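Local structure of autoinducer 2-binding protein LsrB (Clostridium saccharobutylicum DSM 13864, 6DSP) at residues A[121-126]-A[328-333]; A[156-161]-A[191-196]; A[269-274]-A[332-337]. The protein binds the quorum-sensing signal autoinducer-2 in the cleft between its two lobes, acting as a receptor of the periplasmic binding protein type. All coordinates share one frame; numbering follows the deposited sequence.

Interaction 1 (A[121-126]-A[328-333]); sequences MVSQGT and VVLLPE
M121, V122 and S123 pair with V328, V329 and L330 as parallel strands whose short axes lie 4.7 Å apart at 22°. The backbone bonds alternate: V329 N donates to M121 O, S123 N to V329 O at 2.8 Å, and L331 N to S123 O at 2.9 Å. All three are nearly straight, and L331 carries the pairing one residue past the strand. CA-H...O contacts reinforce it, among them L330 CA to S123 O at 3.3 Å.

Apolar contacts fall on both faces. S123 CB lies 4.0 Å from L330 CD2, and the same methyl is 3.9 Å from G125 C, so it packs against the turn that leaves the first strand. On the V122 and V329 face the isopropyl groups meet loosely. L331 CD1 reaches Q124 CA at 3.8 Å and also touches Q124 CB.

The polar element is an ST turn: S123 OG, anti to its own backbone N (chi1 176°), accepts from G125 N at 3.3 Å. Q124 turns its amide away toward the bound autoinducer, OE1 accepting from Q276 and NE2 donating to D110 of the pocket.

V122, V329 and L331 are covered by M279 of helix 273-288, while V122 and V328 make backbone bonds to the flanking strands 105-109 and 305-311.

Interaction 2 (A[156-161]-A[191-196]); sequences YCWHYS and PDNYYS
Y160 and Y195 meet edge to face: the edge of the Y195 ring is directed at the face of Y160, with centroids 5.2 Å apart and planes at 88°. In Y160, CG sits between its backbone N and carbonyl carbon (chi1 57°), and the side chain lies side by side with that of Y195, pointing the same way. From CB outward, CD2 and CE2 are the first ring atoms to reach Y195, CE2 lying 3.7 Å from Y195 CE1. That CE1 stands over the Y160 face but offset toward its rim, and it is equally near CZ. Y160 CE1, on the other flank of its ring, lies 3.8 Å from N193 CG. At the tip, OH approaches N193 ND2, but the angle is poor; its hydrogen bond goes to N169 of helix 166-182. The N193 amide instead donates from ND2 to Y195 OH, almost straight at 177° and in the amide plane, which holds the amide and the phenol together.

H159 reaches the end of the second segment, where NE2 and S196 OG share a 2.8 Å hydrogen bond at the ring edge. A water accepts from W158 N and can donate to N193 OD1, while C157 SG lies 3.9 Å from Y194 CD1. Between the backbones, Y194 N donates to W158 O, Y160 N to Y194 O, and S196 N to Y160 O at 3.0 Å.

With H159-Y194 and Y160-Y195 as parallel bridges, this is the strand pairing of a beta-alpha-beta unit, in which helix 166-182 connects strand 155-160 to the edge strand 187-195, as expected in the Rossmann-like lobe of a periplasmic binding protein.

Interaction 3 (A[269-274]-A[332-337]); sequences GLWDCG and PERTIF. With PAV ((2R,4S)-2-methyl-2,3,3,4-tetrahydroxytetrahydrofuran), chain C.
L270 and T335 form an antiparallel hydrogen-bonded pair, L270 N donating to T335 O at 2.9 Å and T335 N to L270 O at 2.8 Å; the first donor lies in the carbonyl plane, the second 43° above it. G269 faces I336 in the adjoining non-hydrogen-bonded pair, with G269 CA only 3.1 Å from T335 O.

F337 brings its ring edge up to L270, CE2 lying 3.8 Å from L270 CB, and the ring also meets Y345 edge-to-face. R334 lays CB against L270 O and CG beside W271 CB. This two-strand sheet joins the chain's C-terminal part to strand 268-270, which runs directly into the ligand pocket. There L270 CD1 touches C1 of the bound autoinducer at 3.9 Å. W271 CG sits between the backbone N and the carbonyl carbon (chi1 50°), and the indole turns an edge to the ligand: CZ2 is 3.4 Å from PAV O3, in the ring plane. L270 CG stands 3.8 Å above the plane, over the centre of one indole face, and F250 meets the ring edge-to-face.

Beyond the strand, a water accepts from D272 N and donates to E333 O, while D272 caps helix 273-288 through a bond to I275 N.

In the fold
Interactions 1 and 3 are neighbours, their centres 11 Å apart, and both end on the stretch that carries P332 and E333, between strands 327-330 and 335-337. They touch through Q124 O and R334 NH1, 2.8 Å apart, and through L331 CD1 against W271 CD1. Interaction 2 lies on the opposite side of the chain's centre from interaction 1, about 24 Å away centre to centre, and about 22 Å from interaction 3. Along the chain it is nested inside the loop closed by interaction 1 and closes before interaction 3 opens. Interaction 1 belongs to the mixed eight-strand sheet and interaction 2 to the parallel four-strand sheet, one in each lobe, while interaction 3 forms its own two-strand antiparallel sheet; Q124, L270 and W271 reach the ligand bound between the lobes.

Interaction 1 (A[121-126]-A[328-333])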
loop_
_atom_site.group_PDB
_atom_site.type_symbol
_atom_site.label_atom_id
_atom_site.label_comp_id
_atom_site.label_asym_id
_atom_site.label_seq_id
_atom_site.Cartn_x
_atom_site.Cartn_y
_atom_site.Cartn_z
ATOM N N MET A 121 8.525 -2.847 10.809
ATOM C CA MET A 121 7.611 -2.531 9.707
ATOM C C MET A 121 6.759 -3.762 9.401
ATOM O O MET A 121 7.316 -4.852 9.270
ATOM C CB MET A 121 8.454 -2.203 8.475
ATOM C CG MET A 121 7.712 -2.205 7.145
ATOM S SD MET A 121 6.504 -0.874 6.992
ATOM C CE MET A 121 5.907 -1.290 5.365
ATOM N N VAL A 122 5.423 -3.613 9.343
ATOM C CA VAL A 122 4.538 -4.685 8.889
ATOM C C VAL A 122 4.152 -4.433 7.442
ATOM O O VAL A 122 3.380 -3.514 7.123
ATOM C CB VAL A 122 3.304 -4.871 9.783
ATOM C CG1 VAL A 122 2.458 -6.004 9.232
ATOM C CG2 VAL A 122 3.767 -5.197 11.207
ATOM N N SER A 123 4.723 -5.246 6.550
ATOM C CA SER A 123 4.610 -5.016 5.118
ATOM C C SER A 123 3.756 -6.081 4.434
ATOM O O SER A 123 3.863 -7.280 4.733
ATOM C CB SER A 123 6.005 -5.019 4.488
ATOM O OG SER A 123 5.911 -4.886 3.078
ATOM N N GLN A 124 2.984 -5.637 3.444
ATOM C CA GLN A 124 2.138 -6.492 2.640
ATOM C C GLN A 124 2.911 -7.375 1.656
ATOM O O GLN A 124 2.307 -8.288 1.078
ATOM C CB GLN A 124 1.127 -5.643 1.852
ATOM C CG GLN A 124 1.725 -4.502 1.006
ATOM C CD GLN A 124 1.810 -3.165 1.735
ATOM O OE1 GLN A 124 2.249 -3.107 2.889
ATOM N NE2 GLN A 124 1.471 -2.084 1.054
ATOM N N GLY A 125 4.201 -7.143 1.434
ATOM C CA GLY A 125 4.969 -8.024 0.567
ATOM C C GLY A 125 6.249 -7.365 0.122
ATOM O O GLY A 125 6.475 -6.170 0.331
ATOM N N THR A 126 7.120 -8.178 -0.494
ATOM C CA THR A 126 8.344 -7.596 -1.020
ATOM C C THR A 126 8.024 -6.814 -2.289
ATOM O O THR A 126 7.023 -7.087 -2.978
ATOM C CB THR A 126 9.373 -8.677 -1.334
ATOM O OG1 THR A 126 8.891 -9.439 -2.448
ATOM C CG2 THR A 126 9.610 -9.605 -0.118
ATOM N N VAL A 328 11.398 -6.401 9.731
ATOM C CA VAL A 328 10.176 -6.400 8.928
ATOM C C VAL A 328 9.387 -7.676 9.188
ATOM O O VAL A 328 9.955 -8.778 9.204
ATOM C CB VAL A 328 10.550 -6.315 7.426
ATOM C CG1 VAL A 328 9.319 -6.491 6.524
ATOM C CG2 VAL A 328 11.306 -5.035 7.109
ATOM N N VAL A 329 8.067 -7.545 9.316
ATOM C CA VAL A 329 7.154 -8.686 9.313
ATOM C C VAL A 329 6.383 -8.617 8.003
ATOM O O VAL A 329 5.843 -7.561 7.659
ATOM C CB VAL A 329 6.200 -8.625 10.517
ATOM C CG1 VAL A 329 5.099 -9.653 10.381
ATOM C CG2 VAL A 329 6.985 -8.822 11.811
ATOM N N LEU A 330 6.352 -9.728 7.262
ATOM C CA LEU A 330 5.668 -9.814 5.972
ATOM C C LEU A 330 4.329 -10.534 6.101
ATOM O O LEU A 330 4.250 -11.608 6.711
ATOM C CB LEU A 330 6.551 -10.601 4.988
ATOM C CG LEU A 330 7.799 -9.836 4.523
ATOM C CD1 LEU A 330 8.832 -10.759 3.869
ATOM C CD2 LEU A 330 7.421 -8.676 3.605
ATOM N N LEU A 331 3.289 -9.998 5.454
ATOM C CA LEU A 331 2.051 -10.757 5.347
ATOM C C LEU A 331 2.293 -12.027 4.534
ATOM O O LEU A 331 3.011 -11.994 3.520
ATOM C CB LEU A 331 1.002 -9.931 4.618
ATOM C CG LEU A 331 0.472 -8.710 5.362
ATOM C CD1 LEU A 331 -0.684 -8.151 4.558
ATOM C CD2 LEU A 331 0.048 -9.049 6.791
ATOM N N PRO A 332 1.681 -13.150 4.921
ATOM C CA PRO A 332 1.902 -14.402 4.192
ATOM C C PRO A 332 1.197 -14.500 2.855
ATOM O O PRO A 332 1.545 -15.382 2.063
ATOM C CB PRO A 332 1.361 -15.468 5.157
ATOM C CG PRO A 332 0.350 -14.774 5.971
ATOM C CD PRO A 332 0.904 -13.363 6.153
ATOM N N GLU A 333 0.200 -13.675 2.574
ATOM C CA GLU A 333 -0.477 -13.842 1.300
ATOM C C GLU A 333 -1.009 -12.514 0.797
ATOM O O GLU A 333 -1.233 -11.578 1.568
ATOM C CB GLU A 333 -1.564 -14.921 1.313
ATOM C CG GLU A 333 -2.854 -14.488 1.917
ATOM C CD GLU A 333 -3.822 -15.654 2.069
ATOM O OE1 GLU A 333 -3.398 -16.813 1.873
ATOM O OE2 GLU A 333 -5.003 -15.407 2.398
#

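Interaction 2 (A[156-161]-A[191-196])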
loop_
_atom_site.group_PDB
_atom_site.type_symbol
_atom_site.label_atom_id
_atom_site.label_comp_id
_atom_site.label_asym_id
_atom_site.label_seq_id
_atom_site.Cartn_x
_atom_site.Cartn_y
_atom_site.Cartn_z
ATOM N N TYR A 156 1.634 1.125 -22.168
ATOM C CA TYR A 156 1.191 1.163 -20.775
ATOM C C TYR A 156 1.826 2.341 -20.044
ATOM O O TYR A 156 2.757 2.988 -20.527
ATOM C CB TYR A 156 1.540 -0.144 -20.045
ATOM C CG TYR A 156 3.005 -0.229 -19.720
ATOM C CD1 TYR A 156 3.950 -0.638 -20.682
ATOM C CD2 TYR A 156 3.467 0.113 -18.462
ATOM C CE1 TYR A 156 5.290 -0.673 -20.367
ATOM C CE2 TYR A 156 4.810 0.072 -18.156
ATOM C CZ TYR A 156 5.704 -0.292 -19.095
ATOM O OH TYR A 156 7.033 -0.331 -18.768
ATOM N N CYS A 157 1.310 2.595 -18.845
ATOM C CA CYS A 157 2.008 3.480 -17.908
ATOM C C CYS A 157 1.529 3.165 -16.509
ATOM O O CYS A 157 0.610 2.364 -16.308
ATOM C CB CYS A 157 1.783 4.977 -18.230
ATOM S SG CYS A 157 0.146 5.631 -17.886
ATOM N N TRP A 158 2.164 3.825 -15.534
ATOM C CA TRP A 158 1.824 3.717 -14.121
ATOM C C TRP A 158 1.120 4.998 -13.665
ATOM O O TRP A 158 1.476 6.106 -14.098
ATOM C CB TRP A 158 3.093 3.536 -13.266
ATOM C CG TRP A 158 3.866 2.291 -13.551
ATOM C CD1 TRP A 158 4.673 2.051 -14.629
ATOM C CD2 TRP A 158 3.957 1.140 -12.711
ATOM N NE1 TRP A 158 5.231 0.794 -14.517
ATOM C CE2 TRP A 158 4.814 0.219 -13.347
ATOM C CE3 TRP A 158 3.401 0.799 -11.478
ATOM C CZ2 TRP A 158 5.095 -1.039 -12.807
ATOM C CZ3 TRP A 158 3.680 -0.432 -10.934
ATOM C CH2 TRP A 158 4.531 -1.335 -11.582
ATOM N N HIS A 159 0.097 4.834 -12.826
ATOM C CA HIS A 159 -0.671 5.942 -12.223
ATOM C C HIS A 159 -0.771 5.635 -10.735
ATOM O O HIS A 159 -1.419 4.661 -10.338
ATOM C CB HIS A 159 -2.066 6.028 -12.868
ATOM C CG HIS A 159 -2.983 7.032 -12.217
ATOM N ND1 HIS A 159 -4.316 7.147 -12.565
ATOM C CD2 HIS A 159 -2.773 7.930 -11.215
ATOM C CE1 HIS A 159 -4.887 8.078 -11.812
ATOM N NE2 HIS A 159 -3.976 8.563 -10.984
ATOM N N TYR A 160 -0.099 6.439 -9.912
ATOM C CA TYR A 160 -0.159 6.196 -8.466
ATOM C C TYR A 160 -0.109 7.535 -7.731
ATOM O O TYR A 160 -0.461 8.577 -8.288
ATOM C CB TYR A 160 0.834 5.108 -8.042
ATOM C CG TYR A 160 2.297 5.286 -8.367
ATOM C CD1 TYR A 160 2.798 4.993 -9.629
ATOM C CD2 TYR A 160 3.192 5.677 -7.372
ATOM C CE1 TYR A 160 4.169 5.061 -9.880
ATOM C CE2 TYR A 160 4.551 5.770 -7.639
ATOM C CZ TYR A 160 5.023 5.456 -8.895
ATOM O OH TYR A 160 6.362 5.497 -9.168
ATOM N N SER A 161 0.278 7.496 -6.454
ATOM C CA SER A 161 0.107 8.662 -5.588
ATOM C C SER A 161 1.134 9.759 -5.836
ATOM O O SER A 161 0.768 10.902 -6.098
ATOM C CB SER A 161 0.103 8.230 -4.131
ATOM O OG SER A 161 1.338 7.629 -3.757
ATOM N N PRO A 191 6.860 7.571 -19.050
ATOM C CA PRO A 191 7.812 7.066 -18.040
ATOM C C PRO A 191 7.933 7.921 -16.787
ATOM O O PRO A 191 8.399 7.405 -15.768
ATOM C CB PRO A 191 9.141 6.957 -18.794
ATOM C CG PRO A 191 8.961 7.660 -20.078
ATOM C CD PRO A 191 7.493 7.846 -20.352
ATOM N N ASP A 192 7.513 9.189 -16.811
ATOM C CA ASP A 192 7.517 9.987 -15.578
ATOM C C ASP A 192 6.496 9.472 -14.567
ATOM O O ASP A 192 6.599 9.800 -13.378
ATOM C CB ASP A 192 7.112 11.430 -15.886
ATOM C CG ASP A 192 8.222 12.262 -16.500
ATOM O OD1 ASP A 192 9.378 11.799 -16.588
ATOM O OD2 ASP A 192 7.911 13.419 -16.871
ATOM N N ASN A 193 5.537 8.660 -15.003
ATOM C CA ASN A 193 4.381 8.218 -14.237
ATOM C C ASN A 193 3.387 9.356 -14.068
ATOM O O ASN A 193 3.750 10.534 -14.136
ATOM C CB ASN A 193 4.708 7.675 -12.850
ATOM C CG ASN A 193 5.819 6.660 -12.862
ATOM O OD1 ASN A 193 5.810 5.705 -13.645
ATOM N ND2 ASN A 193 6.763 6.823 -11.943
ATOM N N TYR A 194 2.139 8.996 -13.857
ATOM C CA TYR A 194 1.113 9.957 -13.490
ATOM C C TYR A 194 0.823 9.857 -11.998
ATOM O O TYR A 194 0.714 8.760 -11.444
ATOM C CB TYR A 194 -0.159 9.712 -14.297
ATOM C CG TYR A 194 -0.091 10.226 -15.717
ATOM C CD1 TYR A 194 0.360 9.409 -16.771
ATOM C CD2 TYR A 194 -0.508 11.516 -16.015
ATOM C CE1 TYR A 194 0.381 9.871 -18.070
ATOM C CE2 TYR A 194 -0.494 11.990 -17.326
ATOM C CZ TYR A 194 -0.040 11.164 -18.338
ATOM O OH TYR A 194 -0.023 11.620 -19.627
ATOM N N TYR A 195 0.639 11.016 -11.373
ATOM C CA TYR A 195 0.454 11.099 -9.925
ATOM C C TYR A 195 -0.829 11.849 -9.594
ATOM O O TYR A 195 -1.088 12.931 -10.136
ATOM C CB TYR A 195 1.634 11.828 -9.259
ATOM C CG TYR A 195 2.939 11.106 -9.479
ATOM C CD1 TYR A 195 3.111 9.784 -9.026
ATOM C CD2 TYR A 195 4.023 11.756 -10.084
ATOM C CE1 TYR A 195 4.333 9.104 -9.241
ATOM C CE2 TYR A 195 5.230 11.093 -10.303
ATOM C CZ TYR A 195 5.387 9.780 -9.869
ATOM O OH TYR A 195 6.585 9.128 -10.059
ATOM N N SER A 196 -1.625 11.283 -8.676
ATOM C CA SER A 196 -2.878 11.923 -8.260
ATOM C C SER A 196 -2.963 12.194 -6.762
ATOM O O SER A 196 -4.010 12.674 -6.290
ATOM C CB SER A 196 -4.118 11.195 -8.787
ATOM O OG SER A 196 -4.049 9.805 -8.520
HETATM O O HOH W 1 4.742 5.071 -16.116
#

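Interaction 3 (A[269-274]-A[332-337])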
loop_
_atom_site.group_PDB
_atom_site.type_symbol
_atom_site.label_atom_id
_atom_site.label_comp_id
_atom_site.label_asym_id
_atom_site.label_seq_id
_atom_site.Cartn_x
_atom_site.Cartn_y
_atom_site.Cartn_z
ATOM N N GLY A 269 -5.956 -6.273 -7.222
ATOM C CA GLY A 269 -5.489 -7.014 -6.069
ATOM C C GLY A 269 -5.424 -6.209 -4.788
ATOM O O GLY A 269 -5.546 -4.976 -4.777
ATOM N N LEU A 270 -5.183 -6.939 -3.706
ATOM C CA LEU A 270 -4.828 -6.340 -2.419
ATOM C C LEU A 270 -4.334 -7.473 -1.532
ATOM O O LEU A 270 -3.567 -8.332 -1.994
ATOM C CB LEU A 270 -5.980 -5.539 -1.785
ATOM C CG LEU A 270 -5.454 -4.470 -0.796
ATOM C CD1 LEU A 270 -4.888 -3.230 -1.487
ATOM C CD2 LEU A 270 -6.556 -4.096 0.202
ATOM N N TRP A 271 -4.726 -7.452 -0.266
ATOM C CA TRP A 271 -4.240 -8.317 0.806
ATOM C C TRP A 271 -5.124 -7.939 1.993
ATOM O O TRP A 271 -5.944 -7.016 1.897
ATOM C CB TRP A 271 -2.737 -8.053 1.097
ATOM C CG TRP A 271 -2.428 -6.591 1.296
ATOM C CD1 TRP A 271 -2.584 -5.877 2.459
ATOM C CD2 TRP A 271 -1.996 -5.647 0.304
ATOM N NE1 TRP A 271 -2.279 -4.551 2.255
ATOM C CE2 TRP A 271 -1.910 -4.375 0.940
ATOM C CE3 TRP A 271 -1.634 -5.751 -1.044
ATOM C CZ2 TRP A 271 -1.490 -3.230 0.255
ATOM C CZ3 TRP A 271 -1.223 -4.605 -1.718
ATOM C CH2 TRP A 271 -1.163 -3.357 -1.063
ATOM N N ASP A 272 -4.950 -8.620 3.123
ATOM C CA ASP A 272 -5.861 -8.400 4.252
ATOM C C ASP A 272 -5.364 -7.188 5.035
ATOM O O ASP A 272 -4.572 -7.302 5.970
ATOM C CB ASP A 272 -5.945 -9.657 5.111
ATOM C CG ASP A 272 -6.960 -9.549 6.220
ATOM O OD1 ASP A 272 -7.382 -8.430 6.595
ATOM O OD2 ASP A 272 -7.309 -10.628 6.735
ATOM N N CYS A 273 -5.814 -5.990 4.627
ATOM C CA CYS A 273 -5.303 -4.787 5.273
ATOM C C CYS A 273 -5.824 -4.618 6.697
ATOM O O CYS A 273 -5.166 -3.947 7.494
ATOM C CB CYS A 273 -5.566 -3.537 4.429
ATOM S SG CYS A 273 -7.309 -3.119 4.278
ATOM N N GLY A 274 -6.977 -5.210 7.037
ATOM C CA GLY A 274 -7.436 -5.194 8.415
ATOM C C GLY A 274 -6.512 -5.954 9.338
ATOM O O GLY A 274 -6.140 -5.453 10.401
ATOM N N PRO A 332 1.681 -13.150 4.921
ATOM C CA PRO A 332 1.902 -14.402 4.192
ATOM C C PRO A 332 1.197 -14.500 2.855
ATOM O O PRO A 332 1.545 -15.382 2.063
ATOM C CB PRO A 332 1.361 -15.468 5.157
ATOM C CG PRO A 332 0.350 -14.774 5.971
ATOM C CD PRO A 332 0.904 -13.363 6.153
ATOM N N GLU A 333 0.200 -13.675 2.574
ATOM C CA GLU A 333 -0.477 -13.842 1.300
ATOM C C GLU A 333 -1.009 -12.514 0.797
ATOM O O GLU A 333 -1.233 -11.578 1.568
ATOM C CB GLU A 333 -1.564 -14.921 1.313
ATOM C CG GLU A 333 -2.854 -14.488 1.917
ATOM C CD GLU A 333 -3.822 -15.654 2.069
ATOM O OE1 GLU A 333 -3.398 -16.813 1.873
ATOM O OE2 GLU A 333 -5.003 -15.407 2.398
ATOM N N ARG A 334 -1.143 -12.427 -0.515
ATOM C CA ARG A 334 -1.841 -11.361 -1.212
ATOM C C ARG A 334 -3.001 -11.974 -1.987
ATOM O O ARG A 334 -3.068 -13.198 -2.175
ATOM C CB ARG A 334 -0.878 -10.569 -2.112
ATOM C CG ARG A 334 0.158 -9.804 -1.274
ATOM C CD ARG A 334 1.587 -10.039 -1.743
ATOM N NE ARG A 334 2.008 -11.412 -1.501
ATOM C CZ ARG A 334 2.429 -11.879 -0.333
ATOM N NH1 ARG A 334 2.505 -11.099 0.744
ATOM N NH2 ARG A 334 2.767 -13.156 -0.243
ATOM N N THR A 335 -3.925 -11.122 -2.445
ATOM C CA THR A 335 -5.210 -11.570 -2.962
ATOM C C THR A 335 -5.464 -10.930 -4.314
ATOM O O THR A 335 -5.303 -9.716 -4.467
ATOM C CB THR A 335 -6.346 -11.189 -1.999
ATOM O OG1 THR A 335 -6.008 -11.644 -0.676
ATOM C CG2 THR A 335 -7.663 -11.826 -2.467
ATOM N N ILE A 336 -5.883 -11.736 -5.296
ATOM C CA ILE A 336 -6.287 -11.237 -6.604
ATOM C C ILE A 336 -7.800 -11.349 -6.700
ATOM O O ILE A 336 -8.350 -12.440 -6.503
ATOM C CB ILE A 336 -5.595 -12.004 -7.744
ATOM C CG1 ILE A 336 -4.079 -11.803 -7.673
ATOM C CG2 ILE A 336 -6.115 -11.534 -9.076
ATOM C CD1 ILE A 336 -3.313 -12.763 -8.560
ATOM N N PHE A 337 -8.470 -10.236 -7.003
ATOM C CA PHE A 337 -9.927 -10.198 -7.094
ATOM C C PHE A 337 -10.378 -10.164 -8.545
ATOM O O PHE A 337 -9.789 -9.466 -9.387
ATOM C CB PHE A 337 -10.505 -8.953 -6.414
ATOM C CG PHE A 337 -10.061 -8.764 -5.007
ATOM C CD1 PHE A 337 -10.576 -9.541 -3.977
ATOM C CD2 PHE A 337 -9.127 -7.775 -4.691
ATOM C CE1 PHE A 337 -10.176 -9.344 -2.664
ATOM C CE2 PHE A 337 -8.742 -7.579 -3.362
ATOM C CZ PHE A 337 -9.244 -8.377 -2.361
HETATM O O2 PAV C . -1.593 0.629 -2.932
HETATM C C2 PAV C . -2.020 1.042 -1.617
HETATM C C1 PAV C . -3.228 0.231 -1.101
HETATM O O5 PAV C . -2.624 2.432 -1.855
HETATM C C5 PAV C . -2.543 3.106 -0.675
HETATM C C4 PAV C . -1.680 2.268 0.286
HETATM O O4 PAV C . -0.740 3.096 0.964
HETATM C C3 PAV C . -1.057 1.245 -0.670
HETATM O O3 PAV C . -0.776 0.050 0.005
HETATM O O13 PAV C . 0.101 1.783 -1.268
HETATM O O HOH W 2 -3.368 -10.981 3.124
#